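Local structure of DyP (Bjerkandera adusta, 3VXJ) at residues M19-E24 and G124-D129; K23-F28 and V149-G154; S155-D160 and S331-P336. The protein binds heme b and, as a dye-decolorizing peroxidase, probably uses hydrogen peroxide to oxidise dyes and phenols such as the 2,6-dimethoxyphenol bound in this crystal. One frame throughout, in Å; residues are numbered along the deposited sequence.

Interaction 1 of 3, residues M19-E24 and G124-D129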
loop_
_atom_site.group_PDB
_atom_site.type_symbol
_atom_site.label_atom_id
_atom_site.label_comp_id
_atom_site.label_asym_id
_atom_site.label_seq_id
_atom_site.Cartn_x
_atom_site.Cartn_y
_atom_site.Cartn_z
ATOM N N MET A 19 -2.519 -11.527 -2.050
ATOM C CA MET A 19 -3.101 -12.622 -1.267
ATOM C C MET A 19 -4.617 -12.512 -1.114
ATOM O O MET A 19 -5.318 -13.529 -1.154
ATOM C CB MET A 19 -2.431 -12.733 0.101
ATOM C CG MET A 19 -0.996 -13.231 0.043
ATOM S SD MET A 19 -0.313 -13.460 1.683
ATOM C CE MET A 19 1.307 -14.100 1.272
ATOM N N LYS A 20 -5.120 -11.288 -0.954
ATOM C CA LYS A 20 -6.569 -11.031 -0.802
ATOM C C LYS A 20 -7.221 -11.913 0.270
ATOM O O LYS A 20 -8.385 -12.299 0.155
ATOM C CB LYS A 20 -7.311 -11.187 -2.136
ATOM C CG LYS A 20 -6.840 -10.262 -3.245
ATOM C CD LYS A 20 -7.769 -10.340 -4.446
ATOM C CE LYS A 20 -7.152 -9.678 -5.670
ATOM N NZ LYS A 20 -6.808 -8.246 -5.432
ATOM N N LYS A 21 -6.463 -12.226 1.312
ATOM C CA LYS A 21 -6.979 -13.013 2.420
ATOM C C LYS A 21 -7.558 -12.112 3.503
ATOM O O LYS A 21 -7.099 -10.981 3.690
ATOM C CB LYS A 21 -5.880 -13.909 2.998
ATOM C CG LYS A 21 -5.527 -15.109 2.127
ATOM C CD LYS A 21 -6.638 -16.150 2.088
ATOM C CE LYS A 21 -6.057 -17.533 1.895
ATOM N NZ LYS A 21 -7.106 -18.575 1.761
ATOM N N GLN A 22 -8.563 -12.621 4.212
ATOM C CA GLN A 22 -9.238 -11.861 5.268
ATOM C C GLN A 22 -8.328 -11.493 6.446
ATOM O O GLN A 22 -8.550 -10.477 7.105
ATOM C CB GLN A 22 -10.464 -12.630 5.770
ATOM C CG GLN A 22 -11.658 -12.633 4.805
ATOM C CD GLN A 22 -12.521 -11.390 4.933
ATOM O OE1 GLN A 22 -12.986 -11.050 6.023
ATOM N NE2 GLN A 22 -12.743 -10.705 3.814
ATOM N N LYS A 23 -7.320 -12.324 6.715
ATOM C CA LYS A 23 -6.385 -12.089 7.816
ATOM C C LYS A 23 -4.970 -12.124 7.272
ATOM O O LYS A 23 -4.675 -12.875 6.348
ATOM C CB LYS A 23 -6.524 -13.163 8.901
ATOM C CG LYS A 23 -7.953 -13.504 9.336
ATOM C CD LYS A 23 -8.641 -12.333 10.024
ATOM C CE LYS A 23 -10.005 -12.752 10.535
ATOM N NZ LYS A 23 -10.749 -11.640 11.202
ATOM N N GLU A 24 -4.084 -11.312 7.832
ATOM C CA GLU A 24 -2.686 -11.392 7.427
ATOM C C GLU A 24 -1.796 -11.075 8.611
ATOM O O GLU A 24 -2.153 -10.229 9.443
ATOM C CB GLU A 24 -2.404 -10.431 6.266
ATOM C CG GLU A 24 -1.054 -10.617 5.589
ATOM C CD GLU A 24 -0.843 -9.660 4.435
ATOM O OE1 GLU A 24 -1.703 -8.785 4.193
ATOM O OE2 GLU A 24 0.206 -9.766 3.772
ATOM N N GLY A 124 -0.923 -15.038 4.842
ATOM C CA GLY A 124 -2.309 -14.667 4.551
ATOM C C GLY A 124 -3.203 -15.863 4.775
ATOM O O GLY A 124 -2.918 -16.949 4.281
ATOM N N SER A 125 -4.267 -15.687 5.549
ATOM C CA SER A 125 -5.175 -16.802 5.824
ATOM C C SER A 125 -6.571 -16.313 6.173
ATOM O O SER A 125 -6.838 -15.117 6.181
ATOM C CB SER A 125 -4.607 -17.714 6.920
ATOM O OG SER A 125 -5.282 -18.958 6.929
ATOM N N ASP A 126 -7.464 -17.247 6.459
ATOM C CA ASP A 126 -8.868 -16.919 6.654
ATOM C C ASP A 126 -9.238 -16.611 8.105
ATOM O O ASP A 126 -10.274 -15.984 8.345
ATOM C CB ASP A 126 -9.738 -18.074 6.153
ATOM C CG ASP A 126 -9.724 -18.232 4.636
ATOM O OD1 ASP A 126 -9.317 -17.299 3.912
ATOM O OD2 ASP A 126 -10.138 -19.311 4.162
ATOM N N GLN A 127 -8.431 -17.081 9.060
ATOM C CA GLN A 127 -8.737 -16.965 10.492
ATOM C C GLN A 127 -7.461 -16.748 11.294
ATOM O O GLN A 127 -6.396 -17.232 10.910
ATOM C CB GLN A 127 -9.434 -18.228 11.016
ATOM C CG GLN A 127 -10.777 -18.570 10.349
ATOM C CD GLN A 127 -11.939 -17.682 10.797
ATOM O OE1 GLN A 127 -12.720 -18.069 11.658
ATOM N NE2 GLN A 127 -12.053 -16.491 10.207
ATOM N N ASP A 128 -7.581 -16.045 12.416
ATOM C CA ASP A 128 -6.446 -15.802 13.297
ATOM C C ASP A 128 -5.810 -17.097 13.812
ATOM O O ASP A 128 -4.591 -17.203 13.894
ATOM C CB ASP A 128 -6.849 -14.896 14.457
ATOM C CG ASP A 128 -7.084 -13.472 14.025
ATOM O OD1 ASP A 128 -6.519 -13.053 12.992
ATOM O OD2 ASP A 128 -7.829 -12.763 14.731
ATOM N N ASP A 129 -6.632 -18.099 14.128
ATOM C CA ASP A 129 -6.100 -19.385 14.568
ATOM C C ASP A 129 -5.191 -20.026 13.517
ATOM O O ASP A 129 -4.210 -20.679 13.863
ATOM C CB ASP A 129 -7.237 -20.347 14.934
ATOM C CG ASP A 129 -7.968 -19.947 16.210
ATOM O OD1 ASP A 129 -9.105 -20.415 16.395
ATOM O OD2 ASP A 129 -7.423 -19.163 17.023
HETATM O O HOH W 1 -9.104 -10.758 13.479
#

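Interaction 2 of 3, residues K23-F28 and V149-G154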
loop_
_atom_site.group_PDB
_atom_site.type_symbol
_atom_site.label_atom_id
_atom_site.label_comp_id
_atom_site.label_asym_id
_atom_site.label_seq_id
_atom_site.Cartn_x
_atom_site.Cartn_y
_atom_site.Cartn_z
ATOM N N LYS A 23 -7.320 -12.324 6.715
ATOM C CA LYS A 23 -6.385 -12.089 7.816
ATOM C C LYS A 23 -4.970 -12.124 7.272
ATOM O O LYS A 23 -4.675 -12.875 6.348
ATOM C CB LYS A 23 -6.524 -13.163 8.901
ATOM C CG LYS A 23 -7.953 -13.504 9.336
ATOM C CD LYS A 23 -8.641 -12.333 10.024
ATOM C CE LYS A 23 -10.005 -12.752 10.535
ATOM N NZ LYS A 23 -10.749 -11.640 11.202
ATOM N N GLU A 24 -4.084 -11.312 7.832
ATOM C CA GLU A 24 -2.686 -11.392 7.427
ATOM C C GLU A 24 -1.796 -11.075 8.611
ATOM O O GLU A 24 -2.153 -10.229 9.443
ATOM C CB GLU A 24 -2.404 -10.431 6.266
ATOM C CG GLU A 24 -1.054 -10.617 5.589
ATOM C CD GLU A 24 -0.843 -9.660 4.435
ATOM O OE1 GLU A 24 -1.703 -8.785 4.193
ATOM O OE2 GLU A 24 0.206 -9.766 3.772
ATOM N N ARG A 25 -0.656 -11.761 8.694
ATOM C CA ARG A 25 0.328 -11.510 9.743
ATOM C C ARG A 25 1.695 -11.289 9.125
ATOM O O ARG A 25 2.114 -12.008 8.208
ATOM C CB ARG A 25 0.391 -12.682 10.719
ATOM C CG ARG A 25 1.357 -12.456 11.890
ATOM C CD ARG A 25 1.214 -13.534 12.946
ATOM N NE ARG A 25 -0.086 -13.457 13.597
ATOM C CZ ARG A 25 -0.599 -14.413 14.363
ATOM N NH1 ARG A 25 0.080 -15.533 14.579
ATOM N NH2 ARG A 25 -1.798 -14.245 14.910
ATOM N N PHE A 26 2.382 -10.273 9.628
ATOM C CA PHE A 26 3.734 -9.962 9.208
ATOM C C PHE A 26 4.642 -10.335 10.374
ATOM O O PHE A 26 4.556 -9.740 11.454
ATOM C CB PHE A 26 3.852 -8.476 8.884
ATOM C CG PHE A 26 2.965 -8.025 7.744
ATOM C CD1 PHE A 26 3.482 -7.924 6.460
ATOM C CD2 PHE A 26 1.614 -7.731 7.954
ATOM C CE1 PHE A 26 2.674 -7.521 5.395
ATOM C CE2 PHE A 26 0.796 -7.329 6.892
ATOM C CZ PHE A 26 1.326 -7.228 5.618
ATOM N N VAL A 27 5.455 -11.370 10.175
ATOM C CA VAL A 27 6.357 -11.861 11.219
ATOM C C VAL A 27 7.753 -11.347 10.897
ATOM O O VAL A 27 8.412 -11.827 9.959
ATOM C CB VAL A 27 6.363 -13.409 11.314
ATOM C CG1 VAL A 27 7.282 -13.860 12.433
ATOM C CG2 VAL A 27 4.948 -13.962 11.539
ATOM N N PHE A 28 8.181 -10.343 11.648
ATOM C CA PHE A 28 9.484 -9.718 11.456
ATOM C C PHE A 28 10.517 -10.467 12.274
ATOM O O PHE A 28 10.273 -10.791 13.431
ATOM C CB PHE A 28 9.437 -8.232 11.840
ATOM C CG PHE A 28 8.442 -7.439 11.033
ATOM C CD1 PHE A 28 8.788 -6.926 9.786
ATOM C CD2 PHE A 28 7.138 -7.263 11.491
ATOM C CE1 PHE A 28 7.861 -6.215 9.028
ATOM C CE2 PHE A 28 6.211 -6.563 10.738
ATOM C CZ PHE A 28 6.563 -6.040 9.510
ATOM N N VAL A 149 11.020 -10.822 16.190
ATOM C CA VAL A 149 11.158 -9.558 16.924
ATOM C C VAL A 149 9.846 -8.783 17.037
ATOM O O VAL A 149 9.691 -7.932 17.924
ATOM C CB VAL A 149 12.297 -8.663 16.346
ATOM C CG1 VAL A 149 13.650 -9.362 16.499
ATOM C CG2 VAL A 149 12.047 -8.297 14.877
ATOM N N GLN A 150 8.908 -9.080 16.137
ATOM C CA GLN A 150 7.583 -8.458 16.156
ATOM C C GLN A 150 6.674 -9.172 15.178
ATOM O O GLN A 150 7.113 -9.589 14.106
ATOM C CB GLN A 150 7.683 -6.977 15.771
ATOM C CG GLN A 150 6.358 -6.225 15.630
ATOM C CD GLN A 150 5.685 -5.971 16.956
ATOM O OE1 GLN A 150 5.086 -6.871 17.543
ATOM N NE2 GLN A 150 5.768 -4.736 17.437
ATOM N N ALA A 151 5.411 -9.315 15.549
ATOM C CA ALA A 151 4.384 -9.739 14.611
ATOM C C ALA A 151 3.311 -8.666 14.572
ATOM O O ALA A 151 2.830 -8.228 15.619
ATOM C CB ALA A 151 3.803 -11.071 15.023
ATOM N N LEU A 152 2.948 -8.232 13.367
ATOM C CA LEU A 152 1.842 -7.301 13.190
ATOM C C LEU A 152 0.762 -8.021 12.416
ATOM O O LEU A 152 1.026 -8.549 11.330
ATOM C CB LEU A 152 2.292 -6.031 12.456
ATOM C CG LEU A 152 3.305 -5.114 13.156
ATOM C CD1 LEU A 152 3.696 -3.949 12.265
ATOM C CD2 LEU A 152 2.794 -4.603 14.505
ATOM N N SER A 153 -0.442 -8.047 12.975
ATOM C CA SER A 153 -1.542 -8.788 12.377
ATOM C C SER A 153 -2.678 -7.864 11.991
ATOM O O SER A 153 -3.021 -6.931 12.731
ATOM C CB SER A 153 -2.055 -9.872 13.321
ATOM O OG SER A 153 -1.018 -10.771 13.670
ATOM N N GLY A 154 -3.243 -8.124 10.821
ATOM C CA GLY A 154 -4.375 -7.365 10.326
ATOM C C GLY A 154 -5.555 -8.241 9.952
ATOM O O GLY A 154 -5.468 -9.483 9.918
#

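Interaction 3 of 3, residues S155-D160 and S331-P336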
loop_
_atom_site.group_PDB
_atom_site.type_symbol
_atom_site.label_atom_id
_atom_site.label_comp_id
_atom_site.label_asym_id
_atom_site.label_seq_id
_atom_site.Cartn_x
_atom_site.Cartn_y
_atom_site.Cartn_z
ATOM N N SER A 155 -6.677 -7.581 9.686
ATOM C CA SER A 155 -7.911 -8.249 9.324
ATOM C C SER A 155 -8.777 -7.313 8.502
ATOM O O SER A 155 -8.871 -6.108 8.802
ATOM C CB SER A 155 -8.671 -8.690 10.577
ATOM O OG SER A 155 -8.808 -7.623 11.499
ATOM N N ALA A 156 -9.390 -7.866 7.462
ATOM C CA ALA A 156 -10.453 -7.182 6.743
ATOM C C ALA A 156 -11.564 -6.797 7.709
ATOM O O ALA A 156 -11.818 -7.474 8.713
ATOM C CB ALA A 156 -10.995 -8.044 5.617
ATOM N N ARG A 157 -12.210 -5.685 7.408
ATOM C CA ARG A 157 -13.264 -5.169 8.258
ATOM C C ARG A 157 -14.545 -5.993 8.031
ATOM O O ARG A 157 -14.690 -6.636 6.993
ATOM C CB ARG A 157 -13.428 -3.661 8.015
ATOM C CG ARG A 157 -12.208 -2.870 8.509
ATOM C CD ARG A 157 -12.374 -1.356 8.390
ATOM N NE ARG A 157 -13.563 -0.927 9.123
ATOM C CZ ARG A 157 -14.503 -0.117 8.653
ATOM N NH1 ARG A 157 -14.385 0.424 7.447
ATOM N NH2 ARG A 157 -15.556 0.163 9.408
ATOM N N PRO A 158 -15.459 -6.015 9.018
ATOM C CA PRO A 158 -16.595 -6.940 8.922
ATOM C C PRO A 158 -17.775 -6.445 8.085
ATOM O O PRO A 158 -17.905 -5.251 7.806
ATOM C CB PRO A 158 -17.028 -7.110 10.381
ATOM C CG PRO A 158 -16.614 -5.854 11.045
ATOM C CD PRO A 158 -15.355 -5.410 10.359
ATOM N N GLY A 159 -18.639 -7.380 7.700
ATOM C CA GLY A 159 -19.883 -7.043 7.010
ATOM C C GLY A 159 -19.663 -6.316 5.696
ATOM O O GLY A 159 -18.779 -6.687 4.918
ATOM N N ASP A 160 -20.455 -5.269 5.457
ATOM C CA ASP A 160 -20.346 -4.487 4.216
ATOM C C ASP A 160 -19.082 -3.623 4.143
ATOM O O ASP A 160 -18.823 -2.965 3.130
ATOM C CB ASP A 160 -21.610 -3.647 3.964
ATOM C CG ASP A 160 -21.900 -2.638 5.079
ATOM O OD1 ASP A 160 -20.954 -2.083 5.679
ATOM O OD2 ASP A 160 -23.095 -2.375 5.340
ATOM N N SER A 331 -2.220 -3.961 0.876
ATOM C CA SER A 331 -2.374 -3.522 2.251
ATOM C C SER A 331 -3.544 -4.217 2.937
ATOM O O SER A 331 -4.474 -4.697 2.285
ATOM C CB SER A 331 -2.605 -2.017 2.274
ATOM O OG SER A 331 -1.552 -1.350 1.586
ATOM N N ILE A 332 -3.511 -4.237 4.266
ATOM C CA ILE A 332 -4.618 -4.781 5.042
ATOM C C ILE A 332 -4.857 -3.907 6.278
ATOM O O ILE A 332 -3.905 -3.477 6.931
ATOM C CB ILE A 332 -4.375 -6.273 5.425
ATOM C CG1 ILE A 332 -5.658 -6.909 5.974
ATOM C CG2 ILE A 332 -3.195 -6.420 6.399
ATOM C CD1 ILE A 332 -5.598 -8.413 6.147
ATOM N N PRO A 333 -6.132 -3.631 6.605
ATOM C CA PRO A 333 -6.400 -2.896 7.849
ATOM C C PRO A 333 -6.025 -3.702 9.081
ATOM O O PRO A 333 -5.916 -4.938 8.998
ATOM C CB PRO A 333 -7.925 -2.694 7.813
ATOM C CG PRO A 333 -8.276 -2.783 6.354
ATOM C CD PRO A 333 -7.372 -3.864 5.841
ATOM N N TYR A 334 -5.859 -3.038 10.222
ATOM C CA TYR A 334 -5.724 -3.741 11.490
ATOM C C TYR A 334 -6.496 -3.020 12.571
ATOM O O TYR A 334 -6.757 -1.818 12.469
ATOM C CB TYR A 334 -4.255 -3.925 11.903
ATOM C CG TYR A 334 -3.611 -2.702 12.525
ATOM C CD1 TYR A 334 -3.705 -2.467 13.903
ATOM C CD2 TYR A 334 -2.893 -1.793 11.749
ATOM C CE1 TYR A 334 -3.123 -1.336 14.485
ATOM C CE2 TYR A 334 -2.304 -0.658 12.327
ATOM C CZ TYR A 334 -2.419 -0.445 13.690
ATOM O OH TYR A 334 -1.814 0.680 14.212
ATOM N N GLY A 335 -6.832 -3.769 13.614
ATOM C CA GLY A 335 -7.426 -3.199 14.807
ATOM C C GLY A 335 -8.930 -3.299 14.817
ATOM O O GLY A 335 -9.541 -3.654 13.812
ATOM N N PRO A 336 -9.540 -2.980 15.965
ATOM C CA PRO A 336 -10.977 -3.114 16.150
ATOM C C PRO A 336 -11.759 -2.034 15.419
ATOM O O PRO A 336 -11.211 -0.987 15.060
ATOM C CB PRO A 336 -11.145 -2.938 17.664
ATOM C CG PRO A 336 -10.013 -2.042 18.047
ATOM C CD PRO A 336 -8.872 -2.469 17.175
HETATM O O HOH W 2 -8.928 -4.289 10.994
HETATM O O HOH W 3 -6.324 -6.624 13.316
#

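Interaction 1 of 3, residues M19-E24 and G124-D129
Lys21 and Lys23 reach over the backbone of Gly124-Gln127, where two neighbouring antiparallel strands of the N-terminal ferredoxin-like sheet fray into loops. Lys23 pairs with Ser125 through two backbone hydrogen bonds, Lys23 N to Ser125 O (2.9 Å) and Ser125 N to Lys23 O. Lys21 has CG anti to its carbonyl carbon (chi1 -74°) and bends at chi2; its methylenes lie on the Gly124-Ser125 peptide, CG 3.6 Å from Gly124 C. The lysine crosses Asp126 obliquely, and Lys21 NZ forms a salt bridge and weak hydrogen bond, 3.3 Å, with Asp126 OD1, while the same ammonium makes a cation-pi contact with Phe66. An alanine in place of Lys21 would probably open a gap over Gly124 C where CG lay, and leave Asp126 OD1 without this ammonium partner. Glycine suits position 124 because Met19 SD packs against Gly124 N (3.6 Å) and CA, and a CB on that CA would run into the sulphur. Lys23 meets Asp128 at about a right angle, its CD 3.7 Å from Asp128 OD1, and a water accepts from Lys23 NZ (2.9 Å) and donates to Asp128 OD2. Gln127 folds back, NE2 donating almost straight to Asp126 O at 2.6 Å.

Interaction 2 of 3, residues K23-F28 and V149-G154
Phe28 lies opposite both Val149 and Gln150, a classic beta bulge at one end of an otherwise regular antiparallel pairing between strands 23-31 and 146-155 of the N-terminal ferredoxin-like sheet. The short strand segments run at 167° to each other. The backbone pairs Glu24 with Gly154, Phe26 with Leu152 and Phe28 with Gln150 by hydrogen bonds, Gly154 N to Glu24 O spanning 2.7 Å. At the bulge Phe28 O accepts from Val149 N (2.9 Å) and, weakly, from Gln150 N. CA-H...O contacts fill in between, as from Ala151 CA to Phe26 O (3.2 Å).

Among apolar contacts, Phe28 CB touches Val149 CG2 at the bulge. On the face of Phe26, Phe28 and Leu152, which turns toward Phe220 and Leu355 of the second sheet, Phe28 CE2 meets Leu152 CD1 at 3.9 Å. The Phe26 ring instead turns its edge to Leu152 O, in plane, at CD2.

The polar side-chain contact belongs to the other face. Arg25 NH1 reaches Asp132 and Thr135 of helix 128-142. Serine fits opposite the arginine: the bend at chi3 (-67°) places Arg25 NE to donate to Ser153 OG at 2.8 Å, the oxygen tilted 16° from the guanidinium plane.

Interaction 3 of 3, residues S155-D160 and S331-P336
Ser155 and Pro333 are joined by one direct backbone hydrogen bond, Ser155 N to Pro333 O, 2.8 Å long and bent to 145° at the hydrogen. The CA atoms of Ser155 and Tyr334 come within 5.5 Å, after which the backbone of the loop turns away from the strand. One water donates both to Ser155 O (2.8 Å) and to Gly335 O; another accepts from Gly335 N at 2.9 Å and is hydrogen-bonded to Ser155 OG. At the positive phi of Gly335 a side chain would press on the carbonyl oxygen of Tyr334 and on Pro336 CD, which leaves room for glycine alone. Ser155 ends the outermost strand 146-155 of one antiparallel sheet, and residues 332-334 belong to the outermost strand 328-334 of the other, so the contact is a seam between the two ferredoxin-like halves of the DyP fold. Proline suits this edge because its carbonyl does the bonding. Ile332 lies against the serine backbone: chi1 (-168°) sets CG1 3.9 Å from Ser155 N, and the extended chi2 (170°) carries CD1 to 3.8 Å from that nitrogen. The Pro333 ring presents CB to Ser155 O at 3.7 Å, and the same CB meets CG of Arg157 at 4.3 Å. Beyond this apolar stem the arginine forms a salt bridge with Glu337. The Tyr334 hydroxyl is hydrogen-bonded to Asp351 and His222.

In the fold
Interactions 1 and 2 lie on opposite edges of strand 23-31 and share Lys23 and Glu24; their centres are 11 Å apart. Strand 146-155 then runs directly from interaction 2 into interaction 3, where its last residue, Ser155, meets the edge strand of the other sheet. Interaction 3 also touches interaction 1: Gln22 O lies 2.8 Å from Ala156 N, a probable hydrogen bond, and Glu24 OE1 packs 3.6 Å from Ile332 CG2. Tyr334 CB rests 3.4 Å from Ser153 O of interaction 2. The heme is nearest interaction 3, about 8 Å from the Pro333 side chain, against about 13 Å from the side chain of Phe26 and about 14 Å from that of Glu24.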